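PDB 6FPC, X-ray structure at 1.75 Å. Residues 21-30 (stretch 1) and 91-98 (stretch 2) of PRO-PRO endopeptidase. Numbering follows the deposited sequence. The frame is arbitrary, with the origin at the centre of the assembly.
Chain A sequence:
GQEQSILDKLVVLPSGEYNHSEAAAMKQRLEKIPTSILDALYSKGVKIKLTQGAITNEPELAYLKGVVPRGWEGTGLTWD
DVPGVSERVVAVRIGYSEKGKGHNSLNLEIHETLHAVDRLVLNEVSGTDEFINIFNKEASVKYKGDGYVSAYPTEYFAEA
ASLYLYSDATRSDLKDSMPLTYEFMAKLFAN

Stretch 1, residues 21-30: SEAAAMKQRL
Stretch 2, residues 91-98: AVRIGYSE

Residues 21-30 form a continuous piece of α-helix that begins earlier in the chain, with phi near -65° and psi near -40° through most of its length. Its i to i-4 hydrogen bonds are regular: Met26 N lies 3.0 Å from Glu22 O, and Arg29 N lies 3.1 Å from Ala25 O. Against one side of this helix rests the end of a β-strand, Ala91 to Arg93, and the turn that follows it. Register is set by CA-CA distances of 6.1 Å for Glu22 with Gly95, 6.0 Å for Ala23 with Ile94 and 7.4 Å for Met26 with Ser97.

The turn, type II, runs from Arg93 to Tyr96 and is closed by Tyr96 N donating to Arg93 O at 3.2 Å. Ile94 (phi/psi -62/125°) and Gly95 (98/-5°) occupy its corners. Glycine suits the second corner because, at these angles, a CB would be jammed against the carbonyl oxygen of Ile94. The turn brings its backbone close to the helix, and Glu22 CG packs 3.5 Å from Gly95 N.

Met26 is the main bump. Its CA-to-CB bond points toward the turn, and an m, t, p rotamer (-63°, 169°, 82°) carries the long, unbranched chain along the hollow between the strand end and the turn. Met26 SD lies 3.6 Å from Ile94 CA and 4.0 Å from Ile94 CG1, while the terminal Met26 CE reaches 3.5 Å from Val92 CG1 and 3.7 Å from Arg93 O. Nearer the backbone, Met26 CG is 3.5 Å from Ser97 OG. A flexible thioether can follow such a bent path, and more of Met26's surface is covered by the other stretch than of any other residue's in this contact. Val92, with chi1 at 179° (t), points toward the helix and offers a compact branched surface to the methyl; Arg93, next along the strand, turns its CB away.

Ile94 supplies the answering bump from the turn. With chi1 m (-65°) and chi2 t (161°), it sets Ile94 CG2 3.7 Å from Glu22 CB and Ile94 CD1 4.2 Å from Ala23 CB. Alanine presents only a methyl here, leaving a shallow place on the helix beside which the branched isoleucine can lie. Both residues are buried.

Polar groups complete the contact beside this apolar packing. Glu22 (chi1 t, chi2 p, chi3 36°) and Arg29 (m, t, m, with chi4 -95°), almost two helical turns apart, both direct CB toward the second stretch and meet in a salt bridge, Arg29 NH2 to Glu22 OE2 at 3.4 Å, which is also a weak hydrogen bond. The same Arg29 NH2 gives a weak hydrogen bond to Ser97 OG at 3.1 Å, with the hydroxyl near the guanidinium plane, at its edge. Ser97, chi1 m (-60°), suits this buried site: its side chain is small enough to fit beside Met26, yet its hydroxyl oxygen can accept a hydrogen bond from the arginine. The contact buries 334 Å², both sides summed.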

# COMPACT_ATOMS: atom_id res chain seq x y z
N SER A 21 -12.73 -16.72 1.02
CA SER A 21 -12.89 -16.13 -0.30
C SER A 21 -12.34 -14.71 -0.39
O SER A 21 -11.78 -14.36 -1.43
CB SER A 21 -14.33 -16.22 -0.79
OG SER A 21 -15.18 -15.39 -0.03
N GLU A 22 -12.47 -13.91 0.68
CA GLU A 22 -11.92 -12.55 0.68
C GLU A 22 -10.40 -12.55 0.72
O GLU A 22 -9.78 -11.75 0.01
CB GLU A 22 -12.49 -11.71 1.82
CG GLU A 22 -12.25 -10.21 1.65
CD GLU A 22 -12.62 -9.59 0.31
OE1 GLU A 22 -13.63 -10.01 -0.29
OE2 GLU A 22 -11.89 -8.68 -0.14
N ALA A 23 -9.80 -13.47 1.49
CA ALA A 23 -8.33 -13.61 1.59
C ALA A 23 -7.77 -14.06 0.24
O ALA A 23 -6.78 -13.50 -0.20
CB ALA A 23 -7.95 -14.58 2.69
N ALA A 24 -8.47 -14.96 -0.46
CA ALA A 24 -8.08 -15.42 -1.80
C ALA A 24 -8.16 -14.26 -2.82
O ALA A 24 -7.24 -14.10 -3.61
CB ALA A 24 -8.96 -16.58 -2.25
N ALA A 25 -9.22 -13.43 -2.74
CA ALA A 25 -9.41 -12.28 -3.63
C ALA A 25 -8.28 -11.24 -3.44
O ALA A 25 -7.76 -10.71 -4.43
CB ALA A 25 -10.76 -11.63 -3.36
N MET A 26 -7.86 -11.01 -2.19
CA MET A 26 -6.76 -10.08 -1.88
C MET A 26 -5.46 -10.64 -2.43
O MET A 26 -4.67 -9.90 -3.04
CB MET A 26 -6.63 -9.86 -0.36
CG MET A 26 -7.85 -9.21 0.27
SD MET A 26 -7.77 -9.26 2.07
CE MET A 26 -6.71 -7.84 2.35
N LYS A 27 -5.22 -11.96 -2.22
CA LYS A 27 -4.01 -12.65 -2.67
C LYS A 27 -3.91 -12.55 -4.19
O LYS A 27 -2.84 -12.24 -4.71
CB LYS A 27 -4.02 -14.13 -2.19
CG LYS A 27 -2.64 -14.74 -2.08
CD LYS A 27 -2.71 -16.24 -1.81
CE LYS A 27 -1.43 -16.96 -2.21
NZ LYS A 27 -1.44 -18.40 -1.80
N GLN A 28 -5.05 -12.71 -4.89
CA GLN A 28 -5.15 -12.59 -6.34
C GLN A 28 -4.81 -11.17 -6.82
O GLN A 28 -4.10 -11.04 -7.82
CB GLN A 28 -6.54 -13.02 -6.84
CG GLN A 28 -6.57 -13.32 -8.33
N ARG A 29 -5.26 -10.12 -6.09
CA ARG A 29 -4.96 -8.73 -6.46
C ARG A 29 -3.47 -8.41 -6.27
O ARG A 29 -2.92 -7.61 -7.03
CB ARG A 29 -5.86 -7.74 -5.74
CG ARG A 29 -7.33 -7.85 -6.22
CD ARG A 29 -8.21 -6.73 -5.67
NE ARG A 29 -8.41 -6.88 -4.23
CZ ARG A 29 -9.45 -7.48 -3.68
NH1 ARG A 29 -10.40 -8.01 -4.44
NH2 ARG A 29 -9.55 -7.57 -2.37
N LEU A 30 -2.81 -9.08 -5.31
CA LEU A 30 -1.37 -8.87 -5.11
C LEU A 30 -0.53 -9.39 -6.28
O LEU A 30 0.60 -8.95 -6.46
CB LEU A 30 -0.89 -9.43 -3.76
CG LEU A 30 -1.38 -8.63 -2.54
CD1 LEU A 30 -1.22 -9.45 -1.26
CD2 LEU A 30 -0.66 -7.24 -2.43
N ALA A 91 0.84 -5.39 6.92
CA ALA A 91 -0.32 -6.02 7.56
C ALA A 91 -1.56 -5.36 7.02
O ALA A 91 -1.61 -4.13 7.00
CB ALA A 91 -0.23 -5.86 9.06
N VAL A 92 -2.50 -6.16 6.50
CA VAL A 92 -3.74 -5.64 5.88
C VAL A 92 -4.94 -6.46 6.37
O VAL A 92 -4.94 -7.69 6.28
CB VAL A 92 -3.64 -5.66 4.31
CG1 VAL A 92 -4.93 -5.16 3.65
CG2 VAL A 92 -2.45 -4.84 3.81
N ARG A 93 -5.98 -5.79 6.86
CA ARG A 93 -7.15 -6.47 7.38
C ARG A 93 -8.03 -7.02 6.23
O ARG A 93 -8.38 -6.28 5.31
CB ARG A 93 -7.94 -5.53 8.30
CG ARG A 93 -8.92 -6.28 9.14
CD ARG A 93 -9.65 -5.42 10.14
NE ARG A 93 -10.59 -6.28 10.87
CZ ARG A 93 -11.17 -5.95 12.02
NH1 ARG A 93 -10.93 -4.78 12.59
NH2 ARG A 93 -12.00 -6.81 12.61
N ILE A 94 -8.39 -8.30 6.33
CA ILE A 94 -9.23 -9.02 5.36
C ILE A 94 -10.60 -8.37 5.30
O ILE A 94 -11.26 -8.28 6.33
CB ILE A 94 -9.34 -10.54 5.72
CG1 ILE A 94 -7.97 -11.23 5.60
CG2 ILE A 94 -10.40 -11.23 4.85
CD1 ILE A 94 -7.85 -12.54 6.34
N GLY A 95 -11.03 -7.98 4.09
CA GLY A 95 -12.33 -7.33 3.85
C GLY A 95 -12.27 -5.82 3.77
O GLY A 95 -13.28 -5.16 3.46
N TYR A 96 -11.09 -5.24 4.01
CA TYR A 96 -10.92 -3.78 4.04
C TYR A 96 -10.18 -3.20 2.84
O TYR A 96 -9.70 -2.07 2.92
CB TYR A 96 -10.23 -3.38 5.36
CG TYR A 96 -11.09 -3.55 6.59
CD1 TYR A 96 -11.53 -4.81 6.99
CD2 TYR A 96 -11.43 -2.46 7.38
CE1 TYR A 96 -12.35 -4.97 8.11
CE2 TYR A 96 -12.21 -2.62 8.52
CZ TYR A 96 -12.66 -3.87 8.89
OH TYR A 96 -13.42 -4.03 10.03
N SER A 97 -10.10 -3.97 1.74
CA SER A 97 -9.36 -3.55 0.53
C SER A 97 -9.88 -2.26 -0.12
O SER A 97 -9.08 -1.41 -0.50
CB SER A 97 -9.35 -4.65 -0.52
OG SER A 97 -8.73 -5.82 -0.01
N GLU A 98 -11.22 -2.15 -0.30
CA GLU A 98 -11.84 -1.03 -1.01
C GLU A 98 -11.79 0.30 -0.29
O GLU A 98 -11.88 0.36 0.94
CB GLU A 98 -13.30 -1.34 -1.39
CG GLU A 98 -13.46 -2.44 -2.44
CD GLU A 98 -13.04 -2.15 -3.87
OE1 GLU A 98 -12.36 -3.01 -4.47
OE2 GLU A 98 -13.41 -1.07 -4.40